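Local coordinates for protein putative polyketide synthase (Brevibacillus brevis, PDB 6HP2) that is a multienzyme probably involved in making the antibiotic polyketide bacillaene, represented here by its O-methyltransferase domain with S-adenosyl-L-homocysteine bound, at residues E42-T46 and H106-Q112. Numbering follows the deposited sequence.
With SAH (S-adenosyl-L-homocysteine), chain B.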
loop_
_atom_site.group_PDB
_atom_site.type_symbol
_atom_site.label_atom_id
_atom_site.label_comp_id
_atom_site.label_asym_id
_atom_site.label_seq_id
_atom_site.Cartn_x
_atom_site.Cartn_y
_atom_site.Cartn_z
ATOM N N GLU A 42 9.619 6.804 10.705
ATOM C CA GLU A 42 8.887 5.797 11.462
ATOM C C GLU A 42 7.376 5.973 11.256
ATOM O O GLU A 42 6.577 5.598 12.114
ATOM C CB GLU A 42 9.245 5.870 12.947
ATOM C CG GLU A 42 8.939 7.200 13.621
ATOM C CD GLU A 42 9.846 8.326 13.158
ATOM O OE1 GLU A 42 11.028 8.059 12.848
ATOM O OE2 GLU A 42 9.365 9.476 13.094
ATOM N N ASP A 43 6.991 6.507 10.096
ATOM C CA ASP A 43 5.622 6.831 9.833
ATOM C C ASP A 43 5.226 6.368 8.426
ATOM O O ASP A 43 6.031 6.036 7.538
ATOM C CB ASP A 43 5.319 8.339 10.027
ATOM C CG ASP A 43 6.111 9.222 9.115
ATOM O OD1 ASP A 43 7.318 8.986 8.960
ATOM O OD2 ASP A 43 5.527 10.182 8.572
ATOM N N TYR A 44 3.954 6.280 8.292
ATOM C CA TYR A 44 3.272 5.710 7.143
ATOM C C TYR A 44 2.387 6.777 6.543
ATOM O O TYR A 44 1.740 7.509 7.278
ATOM C CB TYR A 44 2.438 4.511 7.551
ATOM C CG TYR A 44 3.245 3.413 8.221
ATOM C CD1 TYR A 44 4.101 2.584 7.493
ATOM C CD2 TYR A 44 3.066 3.163 9.573
ATOM C CE1 TYR A 44 4.823 1.568 8.136
ATOM C CE2 TYR A 44 3.749 2.176 10.219
ATOM C CZ TYR A 44 4.632 1.374 9.508
ATOM O OH TYR A 44 5.309 0.387 10.147
ATOM N N LEU A 45 2.370 6.860 5.206
ATOM C CA LEU A 45 1.583 7.864 4.487
ATOM C C LEU A 45 0.306 7.271 3.890
ATOM O O LEU A 45 -0.088 7.605 2.775
ATOM C CB LEU A 45 2.423 8.494 3.390
ATOM C CG LEU A 45 3.814 9.030 3.835
ATOM C CD1 LEU A 45 4.541 9.596 2.635
ATOM C CD2 LEU A 45 3.645 10.027 4.941
ATOM N N THR A 46 -0.369 6.410 4.621
ATOM C CA THR A 46 -1.578 5.734 4.131
ATOM C C THR A 46 -2.727 5.875 5.130
ATOM O O THR A 46 -2.525 6.172 6.309
ATOM C CB THR A 46 -1.292 4.240 3.939
ATOM O OG1 THR A 46 -0.907 3.696 5.209
ATOM C CG2 THR A 46 -0.122 4.037 2.952
ATOM N N HIS A 106 8.529 7.524 3.223
ATOM C CA HIS A 106 9.686 7.884 4.028
ATOM C C HIS A 106 10.625 6.728 4.288
ATOM O O HIS A 106 11.465 6.842 5.192
ATOM C CB HIS A 106 9.233 8.439 5.361
ATOM C CG HIS A 106 8.494 9.751 5.253
ATOM N ND1 HIS A 106 7.631 10.205 6.232
ATOM C CD2 HIS A 106 8.463 10.683 4.271
ATOM C CE1 HIS A 106 7.101 11.357 5.858
ATOM N NE2 HIS A 106 7.596 11.677 4.674
ATOM N N GLY A 107 10.453 5.600 3.584
ATOM C CA GLY A 107 11.384 4.467 3.701
ATOM C C GLY A 107 11.158 3.536 4.857
ATOM O O GLY A 107 11.983 2.617 5.096
ATOM N N THR A 108 10.022 3.674 5.528
ATOM C CA THR A 108 9.799 2.967 6.783
ATOM C C THR A 108 9.863 1.451 6.607
ATOM O O THR A 108 10.520 0.768 7.401
ATOM C CB THR A 108 8.454 3.403 7.374
ATOM O OG1 THR A 108 8.515 4.826 7.661
ATOM C CG2 THR A 108 8.162 2.686 8.690
ATOM N N ASP A 109 9.177 0.904 5.591
ATOM C CA ASP A 109 9.223 -0.549 5.363
ATOM C C ASP A 109 10.582 -0.998 4.830
ATOM O O ASP A 109 11.098 -2.060 5.207
ATOM C CB ASP A 109 8.124 -1.017 4.389
ATOM C CG ASP A 109 6.732 -0.897 4.985
ATOM O OD1 ASP A 109 6.513 -1.335 6.139
ATOM O OD2 ASP A 109 5.858 -0.287 4.345
ATOM N N VAL A 110 11.172 -0.220 3.937
ATOM C CA VAL A 110 12.540 -0.509 3.510
ATOM C C VAL A 110 13.470 -0.684 4.703
ATOM O O VAL A 110 14.282 -1.632 4.763
ATOM C CB VAL A 110 13.048 0.586 2.563
ATOM C CG1 VAL A 110 14.564 0.534 2.415
ATOM C CG2 VAL A 110 12.406 0.445 1.220
ATOM N N ILE A 111 13.329 0.194 5.681
ATOM C CA ILE A 111 14.178 0.224 6.850
ATOM C C ILE A 111 13.800 -0.867 7.823
ATOM O O ILE A 111 14.682 -1.560 8.346
ATOM C CB ILE A 111 14.096 1.612 7.535
ATOM C CG1 ILE A 111 14.912 2.614 6.748
ATOM C CG2 ILE A 111 14.537 1.521 8.999
ATOM C CD1 ILE A 111 14.493 4.050 7.053
ATOM N N GLN A 112 12.510 -0.958 8.169
ATOM C CA GLN A 112 12.105 -1.911 9.205
ATOM C C GLN A 112 12.312 -3.367 8.765
ATOM O O GLN A 112 12.633 -4.229 9.609
ATOM C CB GLN A 112 10.654 -1.697 9.614
ATOM C CG GLN A 112 10.414 -0.413 10.468
ATOM C CD GLN A 112 8.923 -0.212 10.797
ATOM O OE1 GLN A 112 8.026 -0.914 10.269
ATOM N NE2 GLN A 112 8.651 0.745 11.629
HETATM N N SAH B . 4.316 3.160 0.586
HETATM C CA SAH B . 4.565 4.298 1.465
HETATM C CB SAH B . 4.216 5.623 0.799
HETATM C CG SAH B . 2.865 5.681 0.108
HETATM S SD SAH B . 2.494 7.368 -0.455
HETATM C C SAH B . 3.768 4.088 2.728
HETATM O O SAH B . 3.831 4.903 3.648
HETATM O OXT SAH B . 3.068 3.086 2.836
HETATM C "C5'" SAH B . 2.819 7.110 -2.215
HETATM C "C4'" SAH B . 4.304 6.909 -2.509
HETATM O "O4'" SAH B . 4.448 6.562 -3.904
HETATM C "C3'" SAH B . 5.107 8.244 -2.363
HETATM O "O3'" SAH B . 6.325 7.865 -1.704
HETATM C "C2'" SAH B . 5.384 8.730 -3.784
HETATM O "O2'" SAH B . 6.565 9.458 -3.946
HETATM C "C1'" SAH B . 5.436 7.375 -4.524
HETATM N N9 SAH B . 5.224 7.422 -5.969
HETATM C C8 SAH B . 4.151 7.917 -6.654
HETATM N N7 SAH B . 4.432 7.789 -7.954
HETATM C C5 SAH B . 5.629 7.171 -8.095
HETATM C C6 SAH B . 6.400 6.794 -9.188
HETATM N N6 SAH B . 6.019 6.937 -10.457
HETATM N N1 SAH B . 7.588 6.161 -8.971
HETATM C C2 SAH B . 8.080 5.985 -7.691
HETATM N N3 SAH B . 7.325 6.392 -6.621
HETATM C C4 SAH B . 6.154 7.008 -6.827
HETATM O O HOH W 1 10.969 6.288 7.970
HETATM O O HOH W 2 6.581 5.683 4.692
#
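Asp43 and His106 meet carboxylate to ring edge. The imidazole ND1-H points almost straight at the carboxylate, 3.0 Å from His106 ND1 to Asp43 OD1 at 170°, and OD1 lies close to the ring plane. OD1 is met on its syn side, with the donor tilted out of the carboxylate plane and the two flat groups turned 37° apart; the second link, to OD2, is weak. With chi1 of Asp43 at 61°, the carboxylate swings back to this ring although CB points away from residues 106-112. Leu45 lies across the imidazole, CD1 over one face near the rim and CD2 3.8 Å from His106 CE1.

Further along, Thr108 OG1 donates to Asp43 O (2.8 Å), while its methyl CG2 packs obliquely against Tyr44 CE1 at 3.6 Å. The Tyr44 ring runs past Thr108 and gives its hydroxyl proton to Gln112 OE1, 3.0 Å from Tyr44 OH, with ring and amide planes nearly perpendicular. Asp109 OD1 approaches the ring edge but bonds to Tyr331, and OD2 pairs with Arg84.

These bonds lay residues 42-46 along the start of helix 108-116, in the Rossmann-like methyltransferase domain. Leu45 N then meets the ligand carboxylate almost straight on, 2.9 Å from SAH O, and a water accepts from His106 N and lies within reach of both Asp43 O and SAH O. The His106–Asp43 bond fixes the rotation of the imidazole, and together the polar links probably help hold the Leu45 N-H toward the carboxylate of S-adenosyl-L-homocysteine.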